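Protein ACDH-11, isoform b (Caenorhabditis elegans, PDB 4Y9J) belongs to the acyl-CoA dehydrogenase family of flavoproteins and binds flavin-adenine dinucleotide in a four-subunit assembly. Local coordinates at residues B[22-27]-B[59-64]; B[166-171]-B[254-259]; B[52-57]-B[128-133]; B[518-523]-B[573-578]. All blocks are in the same frame, centred on the assembly; numbering follows the deposited sequence.

Interaction 1. Residues B[22-27]-B[59-64]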
# COMPACT_ATOMS: atom_id res chain seq x y z
N PRO B 22 14.47 23.70 -6.84
CA PRO B 22 15.87 23.80 -7.24
C PRO B 22 16.17 23.04 -8.51
O PRO B 22 15.50 22.02 -8.80
CB PRO B 22 16.59 23.13 -6.06
CG PRO B 22 15.61 22.19 -5.51
CD PRO B 22 14.30 22.93 -5.60
N THR B 23 17.19 23.47 -9.20
CA THR B 23 17.68 22.83 -10.42
C THR B 23 19.02 22.13 -10.15
O THR B 23 19.91 22.73 -9.56
CB THR B 23 17.94 23.88 -11.51
OG1 THR B 23 16.74 24.59 -11.77
CG2 THR B 23 18.47 23.26 -12.85
N LEU B 24 19.14 20.88 -10.63
CA LEU B 24 20.38 20.13 -10.58
C LEU B 24 21.15 20.43 -11.82
O LEU B 24 20.73 20.13 -13.02
CB LEU B 24 20.13 18.62 -10.47
CG LEU B 24 21.38 17.77 -10.47
CD1 LEU B 24 22.18 18.10 -9.24
CD2 LEU B 24 21.08 16.27 -10.57
N HIS B 25 22.29 21.04 -11.59
CA HIS B 25 23.15 21.36 -12.71
C HIS B 25 24.18 20.25 -12.91
O HIS B 25 24.39 19.46 -12.02
CB HIS B 25 23.88 22.68 -12.43
CG HIS B 25 22.96 23.83 -12.14
ND1 HIS B 25 22.22 24.44 -13.13
CD2 HIS B 25 22.71 24.51 -11.01
CE1 HIS B 25 21.53 25.44 -12.60
NE2 HIS B 25 21.80 25.50 -11.31
N ASN B 26 24.80 20.19 -14.11
CA ASN B 26 25.87 19.21 -14.40
C ASN B 26 26.83 19.20 -13.23
O ASN B 26 27.47 20.24 -12.99
CB ASN B 26 26.60 19.64 -15.68
CG ASN B 26 27.73 18.67 -16.07
OD1 ASN B 26 28.56 18.31 -15.25
ND2 ASN B 26 27.75 18.26 -17.31
N PRO B 27 26.94 18.08 -12.48
CA PRO B 27 27.70 18.10 -11.26
C PRO B 27 29.23 18.15 -11.43
O PRO B 27 29.92 18.40 -10.46
CB PRO B 27 27.25 16.84 -10.55
CG PRO B 27 26.86 15.92 -11.62
CD PRO B 27 26.20 16.81 -12.58
N ASP B 59 26.28 15.29 -17.74
CA ASP B 59 25.06 15.53 -18.49
C ASP B 59 24.16 14.30 -18.51
O ASP B 59 22.91 14.40 -18.56
CB ASP B 59 25.32 15.93 -19.91
CG ASP B 59 25.96 17.30 -20.05
OD1 ASP B 59 25.81 18.21 -19.19
OD2 ASP B 59 26.61 17.49 -21.10
N ARG B 60 24.78 13.13 -18.44
CA ARG B 60 23.99 11.92 -18.30
C ARG B 60 23.31 11.85 -16.95
O ARG B 60 22.20 11.30 -16.83
CB ARG B 60 24.83 10.71 -18.51
CG ARG B 60 24.00 9.47 -18.75
CD ARG B 60 24.79 8.18 -18.99
NE ARG B 60 23.87 7.16 -19.53
CZ ARG B 60 24.21 6.03 -20.12
NH1 ARG B 60 25.45 5.59 -20.21
NH2 ARG B 60 23.25 5.27 -20.57
N ILE B 61 23.96 12.36 -15.90
CA ILE B 61 23.38 12.41 -14.58
C ILE B 61 22.10 13.27 -14.63
O ILE B 61 21.06 12.85 -14.11
CB ILE B 61 24.34 12.98 -13.51
CG1 ILE B 61 25.63 12.17 -13.32
CG2 ILE B 61 23.66 13.21 -12.19
CD1 ILE B 61 25.45 10.82 -12.81
N THR B 62 22.17 14.47 -15.20
CA THR B 62 21.05 15.38 -15.16
C THR B 62 19.93 14.92 -16.12
O THR B 62 18.76 14.96 -15.77
CB THR B 62 21.43 16.84 -15.50
OG1 THR B 62 22.00 16.91 -16.81
CG2 THR B 62 22.37 17.44 -14.40
N SER B 63 20.31 14.38 -17.25
CA SER B 63 19.36 13.97 -18.26
C SER B 63 18.73 12.61 -17.99
O SER B 63 17.65 12.38 -18.52
CB SER B 63 19.97 14.02 -19.64
OG SER B 63 20.84 12.92 -19.87
N GLU B 64 19.39 11.70 -17.27
CA GLU B 64 18.96 10.29 -17.15
C GLU B 64 19.09 9.69 -15.77
O GLU B 64 18.10 9.19 -15.19
CB GLU B 64 19.63 9.37 -18.17
CG GLU B 64 19.09 7.95 -18.20
CD GLU B 64 19.82 7.03 -19.15
OE1 GLU B 64 20.97 7.41 -19.56
OE2 GLU B 64 19.26 5.95 -19.50
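Asn-26 and Asp-59 meet through two different side-chain turns. In Asn-26, CG lies anti to the backbone N (chi1 -180°). In Asp-59, CG lies anti to the carbonyl carbon, beside the backbone N. The contact lays an irregular segment, 22-27, across helix 44-74 of the N-terminal AidB-like region. Asn-26 ND2 donates to Asp-59 OD1 at 2.7 Å, with an N-H...O angle of 150°. The donor sits well above the carboxylate plane, and the amide and carboxylate planes are 84° apart. The same ND2 also bonds Ser-55 O one turn earlier on the helix. Asn-26 OD1 accepts from the backbone N of Tyr-28 and of Lys-29, so both ends of the amide are held.

The rest is van der Waals contact. Leu-24 CD2 lies 4.3 Å from Ile-61 CG2, and Pro-27 CG approaches the same methyl at 4.2 Å. His-25 turns away from the helix. Its NE2 bonds Asp-336, and its ring meets Phe-591 of a neighbouring subunit. The Thr-62 methyl packs against the loop backbone. Its CG2 lies 3.4 Å from Leu-24 O and 3.7 Å from Asn-26 N.

Interaction 2. Residues B[166-171]-B[254-259]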
# COMPACT_ATOMS: atom_id res chain seq x y z
N LYS B 166 38.87 -21.04 -10.31
CA LYS B 166 37.87 -21.00 -11.36
C LYS B 166 36.77 -19.92 -11.16
O LYS B 166 36.59 -19.03 -11.99
CB LYS B 166 37.26 -22.38 -11.43
CG LYS B 166 36.26 -22.63 -12.55
CD LYS B 166 35.83 -24.10 -12.46
CE LYS B 166 35.14 -24.60 -13.72
NZ LYS B 166 33.78 -24.05 -13.70
N LEU B 167 36.07 -19.98 -10.04
CA LEU B 167 35.01 -19.02 -9.78
C LEU B 167 35.56 -17.58 -9.60
O LEU B 167 35.00 -16.62 -10.12
CB LEU B 167 34.16 -19.45 -8.57
CG LEU B 167 32.95 -18.53 -8.23
CD1 LEU B 167 32.01 -18.41 -9.43
CD2 LEU B 167 32.18 -18.98 -6.99
N ALA B 168 36.69 -17.44 -8.90
CA ALA B 168 37.23 -16.13 -8.61
C ALA B 168 37.65 -15.46 -9.91
O ALA B 168 37.51 -14.27 -10.07
CB ALA B 168 38.37 -16.24 -7.64
N THR B 169 38.16 -16.24 -10.83
CA THR B 169 38.63 -15.71 -12.12
C THR B 169 37.43 -15.22 -12.97
O THR B 169 37.43 -14.09 -13.47
CB THR B 169 39.50 -16.73 -12.86
OG1 THR B 169 40.67 -17.08 -12.06
CG2 THR B 169 39.89 -16.25 -14.23
N GLU B 170 36.41 -16.04 -13.07
CA GLU B 170 35.15 -15.63 -13.75
C GLU B 170 34.54 -14.41 -13.09
O GLU B 170 34.16 -13.46 -13.77
CB GLU B 170 34.13 -16.75 -13.82
CG GLU B 170 32.79 -16.22 -14.36
CD GLU B 170 31.73 -17.28 -14.54
OE1 GLU B 170 31.67 -18.24 -13.71
OE2 GLU B 170 30.96 -17.13 -15.52
N ALA B 171 34.51 -14.41 -11.76
CA ALA B 171 33.98 -13.28 -11.01
C ALA B 171 34.76 -12.02 -11.32
O ALA B 171 34.20 -11.00 -11.66
CB ALA B 171 33.96 -13.58 -9.50
N LEU B 254 37.31 -17.22 4.91
CA LEU B 254 36.61 -16.47 3.86
C LEU B 254 36.13 -17.40 2.76
O LEU B 254 36.83 -18.34 2.41
CB LEU B 254 37.57 -15.44 3.26
CG LEU B 254 36.99 -14.50 2.20
CD1 LEU B 254 35.87 -13.64 2.75
CD2 LEU B 254 38.10 -13.65 1.62
N PHE B 255 34.96 -17.09 2.20
CA PHE B 255 34.31 -17.88 1.17
C PHE B 255 33.74 -17.01 0.09
O PHE B 255 33.28 -15.89 0.33
CB PHE B 255 33.15 -18.75 1.73
CG PHE B 255 33.59 -19.78 2.71
CD1 PHE B 255 33.81 -19.43 4.02
CD2 PHE B 255 33.83 -21.06 2.31
CE1 PHE B 255 34.26 -20.37 4.94
CE2 PHE B 255 34.28 -22.03 3.23
CZ PHE B 255 34.49 -21.67 4.55
N LEU B 256 33.72 -17.58 -1.08
CA LEU B 256 33.15 -16.97 -2.27
C LEU B 256 32.06 -17.89 -2.76
O LEU B 256 32.33 -19.09 -2.89
CB LEU B 256 34.19 -16.80 -3.40
CG LEU B 256 33.68 -16.20 -4.73
CD1 LEU B 256 33.25 -14.76 -4.60
CD2 LEU B 256 34.75 -16.37 -5.83
N LEU B 257 30.87 -17.33 -3.03
CA LEU B 257 29.76 -18.11 -3.58
C LEU B 257 28.94 -17.41 -4.61
O LEU B 257 28.90 -16.16 -4.66
CB LEU B 257 28.84 -18.65 -2.50
CG LEU B 257 27.90 -17.71 -1.75
CD1 LEU B 257 26.70 -18.45 -1.19
CD2 LEU B 257 28.57 -17.05 -0.63
N LYS B 258 28.29 -18.23 -5.45
CA LYS B 258 27.28 -17.76 -6.38
C LYS B 258 25.93 -17.75 -5.65
O LYS B 258 25.62 -18.72 -4.97
CB LYS B 258 27.15 -18.64 -7.62
CG LYS B 258 28.13 -18.29 -8.71
CD LYS B 258 27.91 -19.15 -9.90
CE LYS B 258 26.74 -18.68 -10.78
NZ LYS B 258 26.86 -17.29 -11.24
N ILE B 259 25.18 -16.67 -5.79
CA ILE B 259 23.93 -16.48 -5.04
C ILE B 259 22.87 -17.40 -5.66
O ILE B 259 22.04 -18.01 -4.95
CB ILE B 259 23.54 -15.01 -5.02
CG1 ILE B 259 24.61 -14.23 -4.23
CG2 ILE B 259 22.16 -14.78 -4.38
CD1 ILE B 259 24.34 -12.73 -4.14
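Leu-167 and Leu-256 reach toward each other from helix and strand, and their side chains cross at a slant. In both, CG is anti to the backbone N (chi1 -177° and 178°). The branch of Leu-256 that does most of the touching is CD2. It sits 3.7 Å from Leu-167 CG and 3.8 Å from Leu-167 CD2. The same methyl presses on the helix backbone, 3.7 Å from Ala-168 CA. Ala-168 CB is 4.0 Å from this Leu-256 CD2.

Here a helix packs on a sheet. Helix 166-175 of the N-terminal region lies against strand 252-258 of the middle beta domain of the acyl-CoA dehydrogenase fold. The short segments have axes 9.2 Å apart at closest approach, with 66° between their directions. Backbone bonds on both sides hold the strand in the sheet: Leu-256 pairs with Glu-296, and Leu-257 with Ala-232.

The other branch of Leu-167 turns to Lys-258. Its CD1 lies 3.9 Å from Lys-258 CG, so the lysine meets the helix through its aliphatic part. The two side chains cross at a slant as well. Trp-184, from a loop, packs against both Glu-170 and Lys-258.

Interaction 3. Residues B[52-57]-B[128-133]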
# COMPACT_ATOMS: atom_id res chain seq x y z
N ALA B 52 36.89 15.19 -19.89
CA ALA B 52 35.84 15.04 -20.91
C ALA B 52 34.90 13.89 -20.55
O ALA B 52 33.69 14.05 -20.65
CB ALA B 52 36.39 14.87 -22.30
N ASP B 53 35.42 12.79 -20.04
CA ASP B 53 34.54 11.71 -19.62
C ASP B 53 33.56 12.13 -18.51
O ASP B 53 32.36 11.86 -18.56
CB ASP B 53 35.32 10.50 -19.16
CG ASP B 53 34.41 9.33 -18.81
OD1 ASP B 53 33.68 8.79 -19.70
OD2 ASP B 53 34.45 8.94 -17.69
N LEU B 54 34.07 12.83 -17.52
CA LEU B 54 33.31 13.22 -16.38
C LEU B 54 32.28 14.27 -16.72
O LEU B 54 31.13 14.21 -16.24
CB LEU B 54 34.21 13.68 -15.25
CG LEU B 54 35.11 12.59 -14.67
CD1 LEU B 54 36.03 13.29 -13.69
CD2 LEU B 54 34.31 11.50 -13.94
N SER B 55 32.66 15.22 -17.56
CA SER B 55 31.75 16.24 -17.98
C SER B 55 30.55 15.66 -18.77
O SER B 55 29.39 16.05 -18.53
CB SER B 55 32.47 17.29 -18.81
OG SER B 55 31.57 18.37 -19.00
N LYS B 56 30.83 14.71 -19.66
CA LYS B 56 29.81 14.00 -20.43
C LYS B 56 28.94 13.22 -19.48
O LYS B 56 27.70 13.32 -19.55
CB LYS B 56 30.44 13.12 -21.52
CG LYS B 56 29.45 12.22 -22.28
CD LYS B 56 30.10 11.56 -23.49
CE LYS B 56 29.17 10.50 -24.06
NZ LYS B 56 29.96 9.41 -24.67
N PHE B 57 29.55 12.51 -18.53
CA PHE B 57 28.77 11.79 -17.54
C PHE B 57 27.87 12.68 -16.72
O PHE B 57 26.75 12.30 -16.35
CB PHE B 57 29.70 10.95 -16.66
CG PHE B 57 29.03 9.99 -15.74
CD1 PHE B 57 28.11 9.04 -16.22
CD2 PHE B 57 29.30 10.02 -14.41
CE1 PHE B 57 27.52 8.16 -15.37
CE2 PHE B 57 28.70 9.15 -13.52
CZ PHE B 57 27.78 8.22 -14.00
N GLN B 128 38.19 7.19 -11.31
CA GLN B 128 37.14 6.36 -10.78
C GLN B 128 36.47 6.97 -9.62
O GLN B 128 35.21 7.02 -9.56
CB GLN B 128 37.67 4.98 -10.42
CG GLN B 128 36.58 4.00 -10.01
CD GLN B 128 37.04 2.87 -9.13
OE1 GLN B 128 38.12 2.90 -8.53
NE2 GLN B 128 36.18 1.87 -9.01
N VAL B 129 37.25 7.46 -8.66
CA VAL B 129 36.68 8.13 -7.52
C VAL B 129 35.85 9.38 -7.86
O VAL B 129 34.77 9.57 -7.33
CB VAL B 129 37.76 8.39 -6.40
CG1 VAL B 129 37.23 9.29 -5.33
CG2 VAL B 129 38.12 7.07 -5.76
N ALA B 130 36.31 10.19 -8.81
CA ALA B 130 35.55 11.37 -9.28
C ALA B 130 34.21 10.95 -9.94
O ALA B 130 33.16 11.56 -9.74
CB ALA B 130 36.42 12.14 -10.31
N LYS B 131 34.26 9.85 -10.69
CA LYS B 131 33.08 9.38 -11.38
C LYS B 131 32.05 8.85 -10.38
O LYS B 131 30.87 9.15 -10.49
CB LYS B 131 33.41 8.34 -12.46
CG LYS B 131 32.36 8.27 -13.54
CD LYS B 131 32.80 7.41 -14.72
CE LYS B 131 31.89 7.71 -15.89
NZ LYS B 131 32.33 7.09 -17.16
N LEU B 132 32.51 8.09 -9.39
CA LEU B 132 31.70 7.63 -8.30
C LEU B 132 31.09 8.78 -7.50
O LEU B 132 29.92 8.69 -7.03
CB LEU B 132 32.50 6.74 -7.35
CG LEU B 132 32.90 5.39 -7.92
CD1 LEU B 132 34.06 4.82 -7.10
CD2 LEU B 132 31.71 4.45 -7.86
N PHE B 133 31.88 9.83 -7.33
CA PHE B 133 31.41 11.01 -6.65
C PHE B 133 30.25 11.73 -7.41
O PHE B 133 29.31 12.24 -6.78
CB PHE B 133 32.57 11.94 -6.35
CG PHE B 133 32.18 13.30 -5.78
CD1 PHE B 133 31.77 13.47 -4.45
CD2 PHE B 133 32.20 14.43 -6.62
CE1 PHE B 133 31.46 14.75 -3.98
CE2 PHE B 133 31.92 15.69 -6.14
CZ PHE B 133 31.56 15.87 -4.83
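Segments 52-57 and 128-133, on helices 44-74 and 121-135 of the N-terminal helical region, pack here around one buried lysine. They run nearly parallel, 10° apart, with axes 10.3 Å from each other. Lys-131 bridges the gap with an extended chain. Its CG is anti to the backbone N (chi1 -156°). The chain crosses the Phe-57 side chain at about a right angle. CE lies 3.6 Å above the ring plane, offset toward the rim, and makes a CH-pi contact. NZ adds a longer cation-pi contact, 5.0 Å from the ring centroid.

The ammonium ends in a salt bridge to Asp-53. NZ donates to Asp-53 OD2 at 2.9 Å, where the syn lone pair accepts. The bond to OD1 is weak. Glu-108 is the strongest polar partner of NZ. Asp-53 and Glu-108 both pair with the amine, which would favour its charged form. His-127 NE2 also bonds Asp-53 OD2.

Leu-54 fills the apolar side with both its branches. CD1 meets Ala-130 CB at 3.6 Å, while CD2 lies 3.5 Å from Lys-131 CA. The contact joins two helices of the all-helical N-terminal domain of the acyl-CoA dehydrogenase fold.

Interaction 4. Residues B[518-523]-B[573-578]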
# COMPACT_ATOMS: atom_id res chain seq x y z
N THR B 518 45.51 4.93 32.26
CA THR B 518 45.31 5.64 30.99
C THR B 518 44.44 4.79 30.09
O THR B 518 44.62 3.57 30.02
CB THR B 518 46.67 5.90 30.36
OG1 THR B 518 47.43 6.73 31.24
CG2 THR B 518 46.59 6.55 29.02
N ARG B 519 43.46 5.41 29.44
CA ARG B 519 42.50 4.69 28.56
C ARG B 519 42.42 5.46 27.24
O ARG B 519 41.57 6.30 27.04
CB ARG B 519 41.11 4.55 29.21
CG ARG B 519 41.11 3.76 30.52
CD ARG B 519 40.98 2.22 30.45
NE ARG B 519 40.19 1.65 29.32
CZ ARG B 519 39.41 0.53 29.38
NH1 ARG B 519 39.24 -0.11 30.55
NH2 ARG B 519 38.77 0.05 28.28
N ILE B 520 43.35 5.15 26.33
CA ILE B 520 43.43 5.83 25.06
C ILE B 520 42.19 5.52 24.24
O ILE B 520 41.78 6.33 23.41
CB ILE B 520 44.72 5.42 24.28
CG1 ILE B 520 44.88 6.27 23.02
CG2 ILE B 520 44.68 3.93 23.92
CD1 ILE B 520 46.28 6.28 22.45
N ASP B 521 41.63 4.32 24.44
CA ASP B 521 40.41 3.94 23.78
C ASP B 521 39.24 4.94 24.03
O ASP B 521 38.43 5.14 23.14
CB ASP B 521 39.97 2.51 24.17
CG ASP B 521 39.92 2.27 25.68
OD1 ASP B 521 40.93 2.51 26.40
OD2 ASP B 521 38.91 1.70 26.14
N SER B 522 39.20 5.52 25.23
CA SER B 522 38.18 6.50 25.63
C SER B 522 38.15 7.69 24.70
O SER B 522 37.06 8.23 24.37
CB SER B 522 38.40 6.98 27.08
OG SER B 522 37.15 7.53 27.46
N VAL B 523 39.33 8.06 24.20
CA VAL B 523 39.48 9.25 23.37
C VAL B 523 39.73 8.90 21.92
O VAL B 523 40.19 9.73 21.14
CB VAL B 523 40.55 10.22 23.92
CG1 VAL B 523 40.09 10.79 25.27
CG2 VAL B 523 41.90 9.54 24.12
N GLU B 573 43.79 15.24 30.34
CA GLU B 573 42.88 14.68 31.34
C GLU B 573 41.77 13.80 30.79
O GLU B 573 41.23 12.95 31.52
CB GLU B 573 42.30 15.77 32.26
CG GLU B 573 41.47 16.80 31.53
CD GLU B 573 42.28 17.96 31.02
OE1 GLU B 573 43.53 17.83 30.88
OE2 GLU B 573 41.64 19.00 30.73
N TRP B 574 41.46 13.92 29.50
CA TRP B 574 40.48 13.01 28.93
C TRP B 574 40.94 11.56 28.83
O TRP B 574 40.13 10.62 28.65
CB TRP B 574 39.93 13.54 27.59
CG TRP B 574 39.36 14.95 27.69
CD1 TRP B 574 39.05 15.60 28.83
CD2 TRP B 574 39.01 15.85 26.61
NE1 TRP B 574 38.55 16.86 28.55
CE2 TRP B 574 38.47 17.02 27.20
CE3 TRP B 574 39.03 15.74 25.20
CZ2 TRP B 574 38.05 18.11 26.45
CZ3 TRP B 574 38.59 16.84 24.44
CH2 TRP B 574 38.11 18.02 25.09
N PHE B 575 42.25 11.36 28.88
CA PHE B 575 42.82 10.02 28.83
C PHE B 575 42.71 9.27 30.17
O PHE B 575 42.93 8.05 30.24
CB PHE B 575 44.33 10.13 28.48
CG PHE B 575 44.64 10.47 27.02
CD1 PHE B 575 44.48 11.76 26.53
CD2 PHE B 575 45.18 9.51 26.16
CE1 PHE B 575 44.80 12.07 25.22
CE2 PHE B 575 45.48 9.82 24.84
CZ PHE B 575 45.32 11.10 24.37
N ALA B 576 42.42 9.97 31.26
CA ALA B 576 42.59 9.37 32.57
C ALA B 576 41.50 8.37 32.86
O ALA B 576 40.38 8.56 32.47
CB ALA B 576 42.64 10.44 33.63
N SER B 577 41.85 7.28 33.52
CA SER B 577 40.90 6.23 33.88
C SER B 577 39.85 6.73 34.87
O SER B 577 38.70 6.28 34.84
CB SER B 577 41.62 5.02 34.48
OG SER B 577 42.19 4.22 33.44
N GLU B 578 40.20 7.70 35.67
CA GLU B 578 39.22 8.27 36.63
C GLU B 578 38.10 8.98 35.89
O GLU B 578 36.99 9.04 36.36
CB GLU B 578 39.88 9.24 37.65
CG GLU B 578 41.10 8.64 38.30
CD GLU B 578 40.81 7.49 39.26
OE1 GLU B 578 39.66 6.98 39.33
OE2 GLU B 578 41.79 7.11 39.96
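Val-523 and Phe-575 form the tight part of this contact. Val-523 CG2 stands over the centre of the Phe-575 ring, 3.6 Å above its plane, in a CH-pi contact. This methyl lies between the backbone N and the carbonyl carbon of Val-523 (chi1 -66° for CG1). The other methyl, CG1, turns to Trp-574, 3.4 Å from its O and 3.6 Å from its CB. Ile-520 runs beside Phe-575 and points the same way, with CG1 4.0 Å from Phe-575 CE2. Leu-570, from a loop, and Ala-509 of helix 486-512 also pack on Phe-575.

The backbones meet at a single beta bridge between Thr-518 and Ala-576. Arg-519 N donates to Phe-575 O at 2.8 Å, with an N-H...O angle of 162°. Thr-518 CA adds a CA-H...O contact to the same oxygen.

The other side is more polar and partly exposed. One approach remains close, Ser-577 OG to Arg-519 CG at 3.1 Å. Beyond it the Arg-519 chain bends and leads away from segment 573-578. Its guanidinium grips Asp-521 side-on, with NH2 2.7 Å from Asp-521 OD2. Pro-352 of a neighbouring subunit packs on Arg-519, Asp-521 and Ser-522. Ser-522 OG bonds Thr-356 OG1 of that subunit. With Val-523 at the N-cap position of helix 524-545, the arrangement joins two inter-helix connections of the C-terminal helical domain.

Interactions 1 and 3 form one neighbourhood. Both use helix 44-74, and their centres are 13 Å apart. They touch through the Asn-26 side chain. Interaction 2 lies about 29 Å from interaction 3, centre to centre, where the N-terminal region meets the beta domain. Interaction 4 is remote, with centres 48 Å from interaction 1 and 44 Å from interactions 2 and 3. The side chain of Arg-519 in interaction 4 is about 8 Å from a bound flavin-adenine dinucleotide. That of Leu-257 in interaction 2 is about 12 Å from one. The Lys-131 side chain in interaction 3 is about 14 Å from a bound UCC.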